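Local atomic coordinates of Nrps/pks (Streptomyces albus, PDB entry 4OPF), a protein that probably catalyses the decarboxylative condensation that lengthens the growing chain, as a ketosynthase domain of the AT-less polyketide synthase that makes oxazolomycin. Residues A[354-359]-A[379-384]; A[108-113]-A[152-157]. All blocks are in the same frame, centred on the assembly; numbering follows the deposited sequence.

Interaction 1: residues A[354-359]-A[379-384]; sequences AIVPFL and RALTPW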
loop_
_atom_site.group_PDB
_atom_site.type_symbol
_atom_site.label_atom_id
_atom_site.label_comp_id
_atom_site.label_asym_id
_atom_site.label_seq_id
_atom_site.Cartn_x
_atom_site.Cartn_y
_atom_site.Cartn_z
ATOM N N ALA A 354 -19.875 18.392 18.303
ATOM C CA ALA A 354 -20.446 17.754 19.446
ATOM C C ALA A 354 -19.700 16.491 19.773
ATOM O O ALA A 354 -19.140 15.825 18.884
ATOM C CB ALA A 354 -21.924 17.445 19.212
ATOM N N ILE A 355 -19.743 16.149 21.049
ATOM C CA ILE A 355 -19.214 14.891 21.521
ATOM C C ILE A 355 -20.379 13.973 21.802
ATOM O O ILE A 355 -21.298 14.352 22.470
ATOM C CB ILE A 355 -18.356 15.104 22.753
ATOM C CG1 ILE A 355 -17.182 16.000 22.321
ATOM C CG2 ILE A 355 -17.874 13.744 23.258
ATOM C CD1 ILE A 355 -16.014 15.994 23.247
ATOM N N VAL A 356 -20.330 12.769 21.239
ATOM C CA VAL A 356 -21.346 11.782 21.460
ATOM C C VAL A 356 -21.102 10.943 22.713
ATOM O O VAL A 356 -19.989 10.872 23.228
ATOM C CB VAL A 356 -21.470 10.879 20.275
ATOM C CG1 VAL A 356 -21.720 11.707 19.051
ATOM C CG2 VAL A 356 -20.238 9.997 20.106
ATOM N N PRO A 357 -22.168 10.318 23.216
ATOM C CA PRO A 357 -22.006 9.502 24.417
ATOM C C PRO A 357 -21.105 8.301 24.181
ATOM O O PRO A 357 -21.120 7.703 23.104
ATOM C CB PRO A 357 -23.421 8.985 24.718
ATOM C CG PRO A 357 -24.333 9.676 23.812
ATOM C CD PRO A 357 -23.567 10.517 22.839
ATOM N N PHE A 358 -20.370 7.936 25.202
ATOM C CA PHE A 358 -19.727 6.655 25.277
ATOM C C PHE A 358 -20.596 5.679 26.065
ATOM O O PHE A 358 -21.066 5.997 27.167
ATOM C CB PHE A 358 -18.386 6.808 25.944
ATOM C CG PHE A 358 -17.673 5.521 26.164
ATOM C CD1 PHE A 358 -17.243 4.765 25.099
ATOM C CD2 PHE A 358 -17.446 5.052 27.444
ATOM C CE1 PHE A 358 -16.579 3.565 25.298
ATOM C CE2 PHE A 358 -16.758 3.866 27.655
ATOM C CZ PHE A 358 -16.329 3.112 26.576
ATOM N N LEU A 359 -20.799 4.485 25.513
ATOM C CA LEU A 359 -21.707 3.508 26.113
ATOM C C LEU A 359 -21.116 2.626 27.237
ATOM O O LEU A 359 -21.739 2.453 28.267
ATOM C CB LEU A 359 -22.368 2.657 25.020
ATOM C CG LEU A 359 -23.628 3.249 24.381
ATOM C CD1 LEU A 359 -23.368 4.638 23.818
ATOM C CD2 LEU A 359 -24.130 2.346 23.257
ATOM N N ARG A 379 -20.807 10.830 28.886
ATOM C CA ARG A 379 -21.976 9.995 28.937
ATOM C C ARG A 379 -23.145 10.630 28.178
ATOM O O ARG A 379 -24.124 9.955 27.907
ATOM C CB ARG A 379 -22.370 9.763 30.374
ATOM C CG ARG A 379 -21.283 9.176 31.281
ATOM C CD ARG A 379 -21.175 7.670 31.047
ATOM N NE ARG A 379 -19.897 7.101 31.501
ATOM C CZ ARG A 379 -19.430 5.894 31.170
ATOM N NH1 ARG A 379 -20.117 5.074 30.362
ATOM N NH2 ARG A 379 -18.248 5.507 31.649
ATOM N N ALA A 380 -23.073 11.919 27.859
ATOM C CA ALA A 380 -24.183 12.583 27.177
ATOM C C ALA A 380 -23.745 13.126 25.819
ATOM O O ALA A 380 -22.568 13.245 25.564
ATOM C CB ALA A 380 -24.688 13.722 28.024
ATOM N N LEU A 381 -24.696 13.482 24.973
ATOM C CA LEU A 381 -24.426 14.348 23.844
ATOM C C LEU A 381 -24.119 15.756 24.338
ATOM O O LEU A 381 -24.960 16.380 24.893
ATOM C CB LEU A 381 -25.640 14.440 22.940
ATOM C CG LEU A 381 -25.437 15.220 21.620
ATOM C CD1 LEU A 381 -24.360 14.609 20.715
ATOM C CD2 LEU A 381 -26.781 15.299 20.887
ATOM N N THR A 382 -22.945 16.284 24.091
ATOM C CA THR A 382 -22.642 17.599 24.613
ATOM C C THR A 382 -22.082 18.444 23.499
ATOM O O THR A 382 -21.456 17.929 22.591
ATOM C CB THR A 382 -21.561 17.557 25.726
ATOM O OG1 THR A 382 -20.287 17.497 25.114
ATOM C CG2 THR A 382 -21.686 16.338 26.584
ATOM N N PRO A 383 -22.319 19.757 23.565
ATOM C CA PRO A 383 -21.659 20.620 22.605
ATOM C C PRO A 383 -20.168 20.535 22.823
ATOM O O PRO A 383 -19.706 20.109 23.875
ATOM C CB PRO A 383 -22.228 22.028 22.927
ATOM C CG PRO A 383 -22.966 21.898 24.217
ATOM C CD PRO A 383 -23.366 20.467 24.335
ATOM N N TRP A 384 -19.402 20.894 21.809
ATOM C CA TRP A 384 -17.972 20.758 21.913
ATOM C C TRP A 384 -17.546 21.580 23.125
ATOM O O TRP A 384 -18.041 22.649 23.338
ATOM C CB TRP A 384 -17.269 21.222 20.620
ATOM C CG TRP A 384 -15.853 20.652 20.417
ATOM C CD1 TRP A 384 -14.700 21.263 20.739
ATOM C CD2 TRP A 384 -15.490 19.370 19.872
ATOM N NE1 TRP A 384 -13.653 20.466 20.430
ATOM C CE2 TRP A 384 -14.111 19.296 19.889
ATOM C CE3 TRP A 384 -16.208 18.305 19.333
ATOM C CZ2 TRP A 384 -13.422 18.208 19.446
ATOM C CZ3 TRP A 384 -15.513 17.204 18.857
ATOM C CH2 TRP A 384 -14.127 17.181 18.907
#

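Interaction 2: residues A[108-113]-A[152-157]; sequences GVYVGG and PSTVVD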
loop_
_atom_site.group_PDB
_atom_site.type_symbol
_atom_site.label_atom_id
_atom_site.label_comp_id
_atom_site.label_asym_id
_atom_site.label_seq_id
_atom_site.Cartn_x
_atom_site.Cartn_y
_atom_site.Cartn_z
ATOM N N GLY A 108 -6.646 8.342 -6.964
ATOM C CA GLY A 108 -6.259 7.043 -6.433
ATOM C C GLY A 108 -7.401 6.433 -5.645
ATOM O O GLY A 108 -8.321 7.133 -5.213
ATOM N N VAL A 109 -7.374 5.119 -5.538
ATOM C CA VAL A 109 -8.347 4.340 -4.823
ATOM C C VAL A 109 -7.597 3.446 -3.837
ATOM O O VAL A 109 -6.732 2.665 -4.213
ATOM C CB VAL A 109 -9.125 3.466 -5.783
ATOM C CG1 VAL A 109 -10.107 2.542 -5.063
ATOM C CG2 VAL A 109 -9.868 4.322 -6.771
ATOM N N TYR A 110 -7.935 3.558 -2.566
ATOM C CA TYR A 110 -7.260 2.858 -1.498
ATOM C C TYR A 110 -8.302 2.216 -0.627
ATOM O O TYR A 110 -9.085 2.921 0.022
ATOM C CB TYR A 110 -6.411 3.852 -0.678
ATOM C CG TYR A 110 -5.410 4.575 -1.558
ATOM C CD1 TYR A 110 -4.183 4.018 -1.872
ATOM C CD2 TYR A 110 -5.759 5.729 -2.199
ATOM C CE1 TYR A 110 -3.280 4.684 -2.715
ATOM C CE2 TYR A 110 -4.873 6.391 -3.021
ATOM C CZ TYR A 110 -3.646 5.858 -3.285
ATOM O OH TYR A 110 -2.788 6.532 -4.140
ATOM N N VAL A 111 -8.359 0.887 -0.634
ATOM C CA VAL A 111 -9.416 0.176 0.059
ATOM C C VAL A 111 -8.892 -0.708 1.142
ATOM O O VAL A 111 -7.952 -1.454 0.917
ATOM C CB VAL A 111 -10.195 -0.738 -0.917
ATOM C CG1 VAL A 111 -11.268 -1.572 -0.232
ATOM C CG2 VAL A 111 -10.826 0.117 -1.995
ATOM N N GLY A 112 -9.498 -0.622 2.325
ATOM C CA GLY A 112 -9.208 -1.567 3.381
ATOM C C GLY A 112 -10.275 -2.634 3.371
ATOM O O GLY A 112 -11.447 -2.358 3.515
ATOM N N GLY A 113 -9.878 -3.865 3.195
ATOM C CA GLY A 113 -10.837 -4.908 3.076
ATOM C C GLY A 113 -10.198 -6.241 2.770
ATOM O O GLY A 113 -9.048 -6.326 2.345
ATOM N N PRO A 152 -3.212 5.359 -8.683
ATOM C CA PRO A 152 -2.990 4.009 -8.140
ATOM C C PRO A 152 -4.225 3.423 -7.491
ATOM O O PRO A 152 -5.024 4.164 -6.898
ATOM C CB PRO A 152 -1.857 4.204 -7.098
ATOM C CG PRO A 152 -1.290 5.545 -7.381
ATOM C CD PRO A 152 -2.352 6.378 -8.033
ATOM N N SER A 153 -4.395 2.108 -7.609
ATOM C CA SER A 153 -5.571 1.442 -7.126
ATOM C C SER A 153 -5.108 0.294 -6.290
ATOM O O SER A 153 -4.583 -0.648 -6.846
ATOM C CB SER A 153 -6.337 0.882 -8.293
ATOM O OG SER A 153 -7.632 0.400 -7.939
ATOM N N THR A 154 -5.302 0.352 -4.978
ATOM C CA THR A 154 -4.723 -0.648 -4.094
ATOM C C THR A 154 -5.635 -1.062 -2.958
ATOM O O THR A 154 -6.435 -0.282 -2.439
ATOM C CB THR A 154 -3.367 -0.157 -3.470
ATOM O OG1 THR A 154 -3.544 1.085 -2.869
ATOM C CG2 THR A 154 -2.284 0.075 -4.528
ATOM N N VAL A 155 -5.515 -2.311 -2.581
ATOM C CA VAL A 155 -6.238 -2.860 -1.500
ATOM C C VAL A 155 -5.227 -3.264 -0.425
ATOM O O VAL A 155 -4.223 -3.913 -0.747
ATOM C CB VAL A 155 -6.967 -4.157 -1.902
ATOM C CG1 VAL A 155 -7.679 -4.757 -0.700
ATOM C CG2 VAL A 155 -7.986 -3.902 -2.968
ATOM N N VAL A 156 -5.572 -3.005 0.836
ATOM C CA VAL A 156 -4.783 -3.479 1.957
ATOM C C VAL A 156 -5.615 -4.255 2.938
ATOM O O VAL A 156 -6.748 -3.896 3.243
ATOM C CB VAL A 156 -4.018 -2.343 2.664
ATOM C CG1 VAL A 156 -2.981 -1.790 1.709
ATOM C CG2 VAL A 156 -4.915 -1.219 3.041
ATOM N N ASP A 157 -5.037 -5.333 3.447
ATOM C CA ASP A 157 -5.668 -6.046 4.560
ATOM C C ASP A 157 -4.721 -6.158 5.792
ATOM O O ASP A 157 -3.777 -6.924 5.774
ATOM C CB ASP A 157 -6.137 -7.421 4.125
ATOM C CG ASP A 157 -6.731 -8.224 5.284
ATOM O OD1 ASP A 157 -6.906 -7.715 6.456
ATOM O OD2 ASP A 157 -7.069 -9.378 4.964
#

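Interaction 1: residues A[354-359]-A[379-384]
A small two-stranded antiparallel sheet joins Ile-355 to Thr-382, an antiparallel hydrogen-bonded pair defined by reciprocal backbone hydrogen bonds. Ile-355 N donates to Thr-382 O at 2.9 Å, and Thr-382 N returns a hydrogen bond of 3.0 Å to Ile-355 O. Both side chains emerge on one face, Ile-355 CB standing 3.9 Å from Thr-382 OG1. With chi1 at 82° that hydroxyl sits between its own backbone N and carbonyl carbon, and from there it donates to Pro-383 O from above the carbonyl plane. Ile-355 and Trp-384 cross at about a right angle, CG1 of the isoleucine lying 3.9 Å from CE3 of the indole, whose NE1 is hydrogen-bonded to Pro-388 O. In this thiolase-type fold, strand 354-355 begins one residue after helix 338-352; Ile-355 and Trp-384 both rest on Met-349 of that helix, which ties the little sheet to it. Leu-381 brings CD1 within 4.0 Å of Ala-354 CB. Between the two segments, the contact beyond the strands is van der Waals, with Pro-357 CB 3.4 Å from Arg-379 O and Pro-357 CD 3.8 Å from Leu-381 N, although Phe-358 pairs by its backbone with Glu-378. An alanine at Pro-357 would lack CG and CD, and would probably leave a gap beside the Ala-380 to Leu-381 peptide and a backbone freer to turn. Arg-379 runs side by side with Phe-358, the guanidinium and ring planes 54° apart; Arg-379 NH1 is hydrogen-bonded to Ser-360 O, and Leu-359 O lies in the guanidinium plane, at its edge.

Interaction 2: residues A[108-113]-A[152-157]
The phenol ring of Tyr-110 has Pro-152 O over one face, while Thr-154 OG1 approaches it obliquely, 3.2 Å from CD1. CG of Tyr-110 is anti to its carbonyl carbon (chi1 -57°), and the ring lies alongside the threonine side chain, both pointing the same way. At the far end of the ring, Tyr-110 OH comes within 3.7 Å of Pro-152 CG. His-169, Ala-170 and Ala-173 of helix 162-175 also pack on this tyrosine, and His-169 touches Val-156 on the same sheet face. The backbones run parallel, their axes 13° apart, in an unbroken register from Val-109 with Ser-153 to Gly-112 with Val-156. Five hydrogen bonds zigzag between them, beginning with Val-109 N to Pro-152 O at 2.9 Å and ending with Gly-113 N to Val-156 O at 3.1 Å. On the sheet face that carries Val-109, Ser-153, Val-111 and Val-155, Val-109 CB stands 4.0 Å from Ser-153 OG, which is hydrogen-bonded to Ser-144 OG. Ser-144 belongs to helix 138-147, which lies between the strands in sequence and packs on Val-109, Ser-153 and Val-155, making a beta-alpha-beta crossover. Strand 153-156 is outermost within its chain, and the side chain of Asn-137 hydrogen-bonds to Ser-153 O and Val-155 N. Across the subunit boundary, Pro-152 packs on Val-254 and Thr-154 on His-169 of the second subunit. Asp-157 CB meets Gly-113 O at 3.6 Å, while its OD1 forms a salt bridge with Arg-114 and accepts a hydrogen bond from Ala-159 N. In ketosynthases the nucleophilic cysteine sits in the turn after this strand; OD1, held by Arg-114 and Ala-159 N, probably helps fix the strand's exit toward that turn.

Overall arrangement
Interaction 2 belongs to the core and interaction 1 to the periphery: eleven of twelve touching residues are buried in the former, four in the latter. Their centres lie 32 Å apart on opposite sides of the chain's centre, their nearest atoms about 22 Å from each other. The parallel pair 108-113 and 152-157 forms one end of the mixed sheet within its chain, with helices on both faces, packed against the second subunit. The antiparallel pair 354-359 and 379-384 makes, through 354-355 and 382-383, a separate two-stranded sheet, touched by no other chain of the assembly. Five backbone bonds hold interaction 2; interaction 1 has two and relies more on proline, leucine, tryptophan and arginine side chains.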